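Local coordinates for penicillin-binding protein 2 (Pbp2) (PDB 5LP5) that probably cross-links peptidoglycan as a penicillin-binding transpeptidase of cell-shape maintenance and forms a complex with MreC, at residues A[42-47]-A[205-210]; A[334-339]-A[367-372]; A[398-403]-A[459-464]. One frame throughout, in Å; residues are numbered along the deposited sequence.

Interaction 1 of 3, residues A[42-47]-A[205-210]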
# COMPACT_ATOMS: atom_id res chain seq x y z
N ASN A 42 28.42 23.41 13.46
CA ASN A 42 26.94 23.28 13.57
C ASN A 42 26.51 21.90 14.09
O ASN A 42 27.00 21.45 15.12
CB ASN A 42 26.23 23.61 12.25
CG ASN A 42 25.84 25.07 12.15
OD1 ASN A 42 25.87 25.81 13.12
ND2 ASN A 42 25.44 25.47 10.95
N MET A 43 25.57 21.27 13.38
CA MET A 43 25.10 19.93 13.70
C MET A 43 24.31 19.34 12.53
O MET A 43 23.83 20.06 11.67
CB MET A 43 24.21 19.98 14.95
CG MET A 43 22.91 20.76 14.76
SD MET A 43 21.75 20.58 16.15
CE MET A 43 21.62 18.81 16.40
N THR A 44 24.15 18.01 12.55
CA THR A 44 23.53 17.27 11.46
C THR A 44 22.21 16.62 11.87
O THR A 44 21.79 16.71 13.02
CB THR A 44 24.47 16.16 10.96
OG1 THR A 44 24.50 15.08 11.91
CG2 THR A 44 25.89 16.71 10.75
N LYS A 45 21.56 15.95 10.92
CA LYS A 45 20.20 15.41 11.11
C LYS A 45 19.95 14.21 10.20
O LYS A 45 20.25 14.26 9.02
CB LYS A 45 19.18 16.52 10.81
CG LYS A 45 17.73 16.11 10.98
CD LYS A 45 16.80 17.10 10.28
CE LYS A 45 15.52 16.41 9.83
NZ LYS A 45 15.00 17.02 8.59
N LYS A 46 19.36 13.16 10.75
CA LYS A 46 19.13 11.88 10.03
C LYS A 46 17.65 11.66 9.70
O LYS A 46 16.76 12.12 10.39
CB LYS A 46 19.62 10.72 10.89
CG LYS A 46 19.75 9.40 10.18
CD LYS A 46 20.57 8.41 11.01
CE LYS A 46 20.94 7.15 10.21
NZ LYS A 46 21.45 6.01 11.03
N GLU A 47 17.41 10.95 8.62
CA GLU A 47 16.06 10.71 8.15
C GLU A 47 16.03 9.40 7.42
O GLU A 47 16.74 9.23 6.42
CB GLU A 47 15.61 11.84 7.23
CG GLU A 47 14.12 11.89 6.97
CD GLU A 47 13.62 13.31 6.78
OE1 GLU A 47 14.44 14.19 6.39
OE2 GLU A 47 12.42 13.56 7.04
N TYR A 205 18.83 5.57 4.38
CA TYR A 205 18.81 6.73 5.24
C TYR A 205 19.43 7.92 4.52
O TYR A 205 20.11 7.77 3.51
CB TYR A 205 19.55 6.43 6.55
CG TYR A 205 21.04 6.10 6.43
CD1 TYR A 205 21.98 7.10 6.43
CD2 TYR A 205 21.48 4.79 6.34
CE1 TYR A 205 23.32 6.83 6.32
CE2 TYR A 205 22.82 4.50 6.24
CZ TYR A 205 23.74 5.52 6.23
OH TYR A 205 25.09 5.24 6.15
N LYS A 206 19.18 9.10 5.06
CA LYS A 206 19.70 10.31 4.46
C LYS A 206 20.10 11.28 5.55
O LYS A 206 19.27 11.70 6.32
CB LYS A 206 18.62 10.91 3.58
CG LYS A 206 18.90 12.29 3.09
CD LYS A 206 18.01 12.56 1.89
CE LYS A 206 18.04 14.03 1.53
NZ LYS A 206 17.65 14.24 0.11
N ILE A 207 21.39 11.59 5.63
CA ILE A 207 21.94 12.48 6.65
C ILE A 207 22.22 13.85 6.05
O ILE A 207 22.84 13.96 4.99
CB ILE A 207 23.24 11.93 7.23
CG1 ILE A 207 23.04 10.51 7.77
CG2 ILE A 207 23.74 12.80 8.36
CD1 ILE A 207 24.29 9.89 8.35
N MET A 208 21.78 14.90 6.74
CA MET A 208 21.75 16.25 6.19
C MET A 208 22.27 17.29 7.15
O MET A 208 22.07 17.20 8.36
CB MET A 208 20.32 16.61 5.82
CG MET A 208 19.70 15.66 4.83
SD MET A 208 18.15 16.32 4.27
CE MET A 208 17.12 16.00 5.69
N ARG A 209 22.94 18.30 6.61
CA ARG A 209 23.33 19.49 7.37
C ARG A 209 22.09 20.39 7.60
O ARG A 209 21.27 20.58 6.71
CB ARG A 209 24.45 20.26 6.65
CG ARG A 209 25.05 21.40 7.48
CD ARG A 209 26.24 22.03 6.79
NE ARG A 209 27.33 21.06 6.67
CZ ARG A 209 28.38 21.20 5.86
NH1 ARG A 209 28.50 22.27 5.08
NH2 ARG A 209 29.31 20.26 5.84
N VAL A 210 21.97 20.92 8.81
CA VAL A 210 20.85 21.77 9.19
C VAL A 210 21.34 23.01 9.94
O VAL A 210 22.44 23.03 10.50
CB VAL A 210 19.83 21.02 10.08
CG1 VAL A 210 19.13 19.91 9.29
CG2 VAL A 210 20.49 20.46 11.35
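Lys45 and Met208 lie side by side on one face of a two-strand pairing, both pointing the same way. The thioether bends at its last torsion (chi3 -75°), which brings Met208 CE to 3.7 Å from Lys45 NZ; the same methyl also meets Glu47 OE1, whose side chain crosses it obliquely. An unbranched, flexible methionine suits this place, since it can follow the lysine's length while remaining buried. Val210 comes at about a right angle to Lys45 and sets CG1 3.7 Å from Lys45 CB, so the aliphatic part of the lysine serves as apolar surface while its ammonium makes a long salt bridge to Glu47 OE1. Beneath these side chains the backbones run antiparallel: Met208 N donates to the carbonyl of Lys45, Met208 N to Lys45 O 2.8 Å, in the carbonyl plane, and Lys206 N likewise reaches Glu47 O at 2.8 Å. The return bonds from Lys45 N and Glu47 N are weak. Within this chain, strand 43-49 is an outer strand of a three-stranded antiparallel sheet, in which strand 204-210, part of the PBP dimerisation domain family, is central and strand 216-223 completes the order. On the other face, Lys46 stretches out with CG anti to its backbone N (chi1 -166°) and carries its ammonium over the face of the Tyr205 ring. NZ stands 4.8 Å from the centroid of the Tyr205 ring, 16° off the normal, a cation-pi contact suited to an exposed lysine beside an aromatic ring. The ring's hydroxyl is hydrogen-bonded to Glu221 on strand 216-223.

Interaction 2 of 3, residues A[334-339]-A[367-372]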
# COMPACT_ATOMS: atom_id res chain seq x y z
N PRO A 334 -6.81 -65.27 -4.53
CA PRO A 334 -8.23 -65.18 -4.17
C PRO A 334 -8.57 -64.10 -3.13
O PRO A 334 -7.89 -63.98 -2.12
CB PRO A 334 -8.56 -66.59 -3.65
CG PRO A 334 -7.25 -67.23 -3.34
CD PRO A 334 -6.22 -66.58 -4.21
N THR A 335 -9.62 -63.34 -3.38
CA THR A 335 -9.97 -62.18 -2.56
C THR A 335 -11.41 -62.28 -2.04
O THR A 335 -12.34 -61.73 -2.63
CB THR A 335 -9.80 -60.88 -3.36
OG1 THR A 335 -8.43 -60.76 -3.77
CG2 THR A 335 -10.16 -59.65 -2.52
N PRO A 336 -11.58 -62.98 -0.91
CA PRO A 336 -12.88 -63.11 -0.26
C PRO A 336 -13.28 -61.86 0.51
O PRO A 336 -12.48 -60.92 0.61
CB PRO A 336 -12.67 -64.27 0.71
CG PRO A 336 -11.21 -64.27 0.99
CD PRO A 336 -10.55 -63.81 -0.27
N PRO A 337 -14.52 -61.84 1.05
CA PRO A 337 -15.02 -60.70 1.84
C PRO A 337 -14.15 -60.34 3.05
O PRO A 337 -14.18 -59.21 3.50
CB PRO A 337 -16.40 -61.18 2.31
CG PRO A 337 -16.82 -62.16 1.27
CD PRO A 337 -15.56 -62.85 0.84
N PHE A 338 -13.40 -61.30 3.57
CA PHE A 338 -12.54 -61.07 4.73
C PHE A 338 -11.46 -62.14 4.80
O PHE A 338 -11.44 -63.06 3.98
CB PHE A 338 -13.37 -61.05 6.02
CG PHE A 338 -14.08 -62.36 6.32
CD1 PHE A 338 -13.44 -63.37 7.04
CD2 PHE A 338 -15.39 -62.57 5.90
CE1 PHE A 338 -14.08 -64.56 7.31
CE2 PHE A 338 -16.04 -63.76 6.17
CZ PHE A 338 -15.39 -64.76 6.88
N ILE A 339 -10.56 -62.02 5.77
CA ILE A 339 -9.66 -63.12 6.15
C ILE A 339 -9.61 -63.25 7.67
O ILE A 339 -9.98 -62.32 8.39
CB ILE A 339 -8.22 -62.95 5.61
CG1 ILE A 339 -7.60 -61.64 6.10
CG2 ILE A 339 -8.21 -62.97 4.09
CD1 ILE A 339 -6.11 -61.55 5.84
N VAL A 367 -9.32 -52.67 -3.34
CA VAL A 367 -9.48 -53.95 -2.64
C VAL A 367 -8.54 -54.03 -1.44
O VAL A 367 -7.36 -53.67 -1.53
CB VAL A 367 -9.19 -55.16 -3.56
CG1 VAL A 367 -9.29 -56.46 -2.79
CG2 VAL A 367 -10.16 -55.19 -4.71
N ASP A 368 -9.06 -54.53 -0.32
CA ASP A 368 -8.34 -54.53 0.94
C ASP A 368 -7.54 -55.83 1.15
O ASP A 368 -6.40 -55.78 1.62
CB ASP A 368 -9.32 -54.31 2.10
CG ASP A 368 -9.85 -52.86 2.17
OD1 ASP A 368 -9.18 -51.92 1.69
OD2 ASP A 368 -10.94 -52.63 2.71
N VAL A 369 -8.13 -56.97 0.78
CA VAL A 369 -7.53 -58.27 1.14
C VAL A 369 -6.20 -58.58 0.45
O VAL A 369 -5.33 -59.21 1.06
CB VAL A 369 -8.52 -59.45 0.94
CG1 VAL A 369 -7.82 -60.79 1.09
CG2 VAL A 369 -9.66 -59.34 1.94
N TYR A 370 -6.03 -58.14 -0.80
CA TYR A 370 -4.76 -58.34 -1.49
C TYR A 370 -3.61 -57.83 -0.62
O TYR A 370 -2.57 -58.48 -0.51
CB TYR A 370 -4.78 -57.60 -2.84
CG TYR A 370 -3.46 -57.64 -3.60
CD1 TYR A 370 -3.17 -58.68 -4.48
CD2 TYR A 370 -2.52 -56.63 -3.45
CE1 TYR A 370 -1.99 -58.70 -5.21
CE2 TYR A 370 -1.32 -56.64 -4.16
CZ TYR A 370 -1.06 -57.67 -5.05
OH TYR A 370 0.13 -57.69 -5.76
N PHE A 371 -3.84 -56.67 0.01
CA PHE A 371 -2.84 -56.00 0.84
C PHE A 371 -2.78 -56.62 2.22
O PHE A 371 -1.71 -56.70 2.81
CB PHE A 371 -3.11 -54.49 0.93
CG PHE A 371 -3.09 -53.81 -0.42
CD1 PHE A 371 -1.88 -53.46 -1.02
CD2 PHE A 371 -4.26 -53.54 -1.09
CE1 PHE A 371 -1.85 -52.86 -2.26
CE2 PHE A 371 -4.23 -52.94 -2.33
CZ PHE A 371 -3.03 -52.60 -2.92
N TYR A 372 -3.91 -57.07 2.74
CA TYR A 372 -3.91 -57.85 3.97
C TYR A 372 -3.00 -59.09 3.84
O TYR A 372 -2.17 -59.37 4.71
CB TYR A 372 -5.32 -58.29 4.37
CG TYR A 372 -6.25 -57.19 4.89
CD1 TYR A 372 -5.77 -56.15 5.68
CD2 TYR A 372 -7.62 -57.23 4.61
CE1 TYR A 372 -6.62 -55.16 6.15
CE2 TYR A 372 -8.47 -56.25 5.09
CZ TYR A 372 -7.97 -55.22 5.85
OH TYR A 372 -8.82 -54.24 6.32
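Val367 reaches across first: its CG1, anti to the backbone N, meets Thr335 CG2 tip to tip. Asp368 turns to other partners. Its carboxylate forms a salt bridge with Lys314, the lysine of a probable SxxK motif, an arrangement consistent with the active-site region of a penicillin-binding transpeptidase. Its carbonyl oxygen accepts the amide of Tyr372, Asp368 O to Tyr372 N 3.0 Å, near the beginning of helix 369-377. Val369 carries most of the contact. Its side chain points into the bend of 335-339, and its two methyls meet different parts of it: CG1 slides past Ile339 and lies 3.7 Å from Ile339 CG2, whereas CG2 is 3.5 Å from Pro336 O. The branching at CB thus lets one short residue touch both, while Thr335 CG2 packs on Val369 CB at 3.8 Å. Further on, Tyr372 offers its CB to Ile339 CD1, 3.7 Å away, while its hydroxyl is hydrogen-bonded to Arg347 O. Thr335 likewise sends OG1 to Ser357 and keeps its methyl for the valines. With no hydrogen bond crossing between the segments, methyl packing joins helix 369-377 to the loop and strand 338-340, and polar groups find their partners elsewhere.

Interaction 3 of 3, residues A[398-403]-A[459-464]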
# COMPACT_ATOMS: atom_id res chain seq x y z
N VAL A 398 7.44 -27.19 1.49
CA VAL A 398 6.66 -26.12 0.93
C VAL A 398 7.16 -24.82 1.54
O VAL A 398 7.65 -24.82 2.66
CB VAL A 398 5.15 -26.36 1.16
CG1 VAL A 398 4.78 -26.15 2.61
CG2 VAL A 398 4.30 -25.49 0.25
N ASP A 399 7.08 -23.73 0.77
CA ASP A 399 7.54 -22.43 1.25
C ASP A 399 6.47 -21.67 2.07
O ASP A 399 6.03 -20.56 1.73
CB ASP A 399 8.12 -21.59 0.09
CG ASP A 399 7.11 -21.32 -1.03
OD1 ASP A 399 6.13 -22.05 -1.18
OD2 ASP A 399 7.32 -20.34 -1.76
N LEU A 400 6.06 -22.32 3.17
CA LEU A 400 5.25 -21.71 4.21
C LEU A 400 5.92 -22.03 5.53
O LEU A 400 6.81 -22.87 5.58
CB LEU A 400 3.83 -22.27 4.21
CG LEU A 400 2.92 -21.92 3.05
CD1 LEU A 400 1.55 -22.57 3.26
CD2 LEU A 400 2.80 -20.41 2.97
N PRO A 401 5.50 -21.36 6.61
CA PRO A 401 6.00 -21.76 7.93
C PRO A 401 5.34 -23.03 8.48
O PRO A 401 4.16 -23.31 8.21
CB PRO A 401 5.68 -20.55 8.81
CG PRO A 401 5.13 -19.48 7.91
CD PRO A 401 4.62 -20.18 6.70
N ASN A 402 6.12 -23.78 9.25
CA ASN A 402 5.64 -24.92 10.03
C ASN A 402 4.88 -25.96 9.22
O ASN A 402 3.75 -26.24 9.56
CB ASN A 402 4.72 -24.46 11.17
CG ASN A 402 5.48 -23.87 12.34
OD1 ASN A 402 5.90 -22.71 12.32
ND2 ASN A 402 5.63 -24.68 13.39
N GLU A 403 5.47 -26.54 8.19
CA GLU A 403 4.84 -27.69 7.54
C GLU A 403 4.91 -28.93 8.45
O GLU A 403 5.95 -29.22 9.03
CB GLU A 403 5.50 -28.01 6.22
CG GLU A 403 4.70 -29.00 5.40
CD GLU A 403 5.46 -29.51 4.21
OE1 GLU A 403 6.48 -28.90 3.85
OE2 GLU A 403 5.02 -30.53 3.63
N PRO A 459 6.59 -28.97 -3.71
CA PRO A 459 5.55 -27.96 -3.93
C PRO A 459 6.00 -26.63 -3.41
O PRO A 459 6.67 -26.58 -2.39
CB PRO A 459 4.36 -28.47 -3.11
CG PRO A 459 4.63 -29.92 -2.91
CD PRO A 459 6.12 -30.03 -2.80
N HIS A 460 5.66 -25.55 -4.11
CA HIS A 460 6.05 -24.22 -3.67
C HIS A 460 5.12 -23.23 -4.29
O HIS A 460 4.39 -23.57 -5.20
CB HIS A 460 7.52 -23.91 -3.99
CG HIS A 460 7.87 -23.98 -5.44
ND1 HIS A 460 8.10 -25.17 -6.09
CD2 HIS A 460 8.04 -23.00 -6.37
CE1 HIS A 460 8.39 -24.93 -7.36
NE2 HIS A 460 8.36 -23.62 -7.55
N PHE A 461 5.11 -22.01 -3.75
CA PHE A 461 4.24 -20.94 -4.21
C PHE A 461 5.02 -19.84 -4.93
O PHE A 461 4.52 -19.23 -5.87
CB PHE A 461 3.50 -20.32 -3.03
CG PHE A 461 2.45 -21.21 -2.44
CD1 PHE A 461 1.20 -21.31 -3.02
CD2 PHE A 461 2.72 -21.96 -1.31
CE1 PHE A 461 0.23 -22.12 -2.47
CE2 PHE A 461 1.76 -22.77 -0.75
CZ PHE A 461 0.51 -22.85 -1.34
N ALA A 462 6.25 -19.56 -4.49
CA ALA A 462 7.04 -18.50 -5.08
C ALA A 462 7.66 -18.92 -6.42
O ALA A 462 8.55 -19.77 -6.46
CB ALA A 462 8.12 -18.07 -4.11
N ILE A 463 7.21 -18.31 -7.52
CA ILE A 463 7.68 -18.71 -8.85
C ILE A 463 9.18 -18.63 -8.95
O ILE A 463 9.79 -19.48 -9.57
CB ILE A 463 7.01 -17.89 -9.98
CG1 ILE A 463 5.56 -18.34 -10.13
CG2 ILE A 463 7.75 -18.10 -11.30
CD1 ILE A 463 4.76 -17.60 -11.20
N ASN A 464 9.78 -17.62 -8.33
CA ASN A 464 11.25 -17.45 -8.34
C ASN A 464 11.95 -18.35 -7.31
O ASN A 464 13.10 -18.12 -6.95
CB ASN A 464 11.64 -15.97 -8.18
CG ASN A 464 10.96 -15.27 -6.99
OD1 ASN A 464 10.02 -15.79 -6.39
ND2 ASN A 464 11.40 -14.06 -6.69
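Asp399 OD2 is gripped three times: by the amide of Ala462, more weakly by that of Phe461, and by the hydroxyl of Tyr195. The Ala462 bond, N to Asp399 OD2 3.0 Å, uses the syn lone pair, and its sister oxygen does the same for the neighbouring amide, Phe461 N to Asp399 OD1 2.8 Å. A carboxylate held by two successive N-H groups in this way has little freedom to rotate, and such donors would probably stabilise its negative charge. Aspartate suits the place because it is short: with CG in the crowded position between backbone N and carbonyl carbon (chi1 60°), it spans the gap directly from its turn. That turn is an inverse gamma turn centred on Asp399, and it lies where one loop of the transpeptidase domain meets a second loop beside strand 264-270 of the central five-stranded sheet. Phe461 lies against that strand through Leu264 and Ala267, and also touches Ile191 of helix 190-194. Asp399 OD1 sits at the edge of the Phe461 ring, near its plane, while Val398 CG2 and Leu400 CD1 approach Phe461 CE2 obliquely, at 3.9 and 4.0 Å; branched aliphatics fill in around the flat ring. Within its own loop, Glu403 folds back and takes the amide of Val398, N to Glu403 OE1 3.1 Å, from above the carboxylate plane, with Gly397 N as a second donor to that oxygen.

Interaction 3 is the core contact, buried, with its centre about 8 Å from the centre of the chain; interaction 1 is a surface contact and interaction 2 partly buried, their centres on opposite sides of the chain's centre and about 81 Å apart. Interactions 2 and 3 both belong to the transpeptidase domain, yet no two contacts share a helix or strand. The pairing of 42-47 with 205-210 relies on backbone hydrogen bonds, two of them weak, with Met208 and Val210 packed along Lys45 on one face and a cation-pi contact on the other. Between 334-339 and 367-372 methyl packing crosses, with no hydrogen bond. The loops 398-403 and 459-464 are joined by a buried carboxylate that binds main-chain amides.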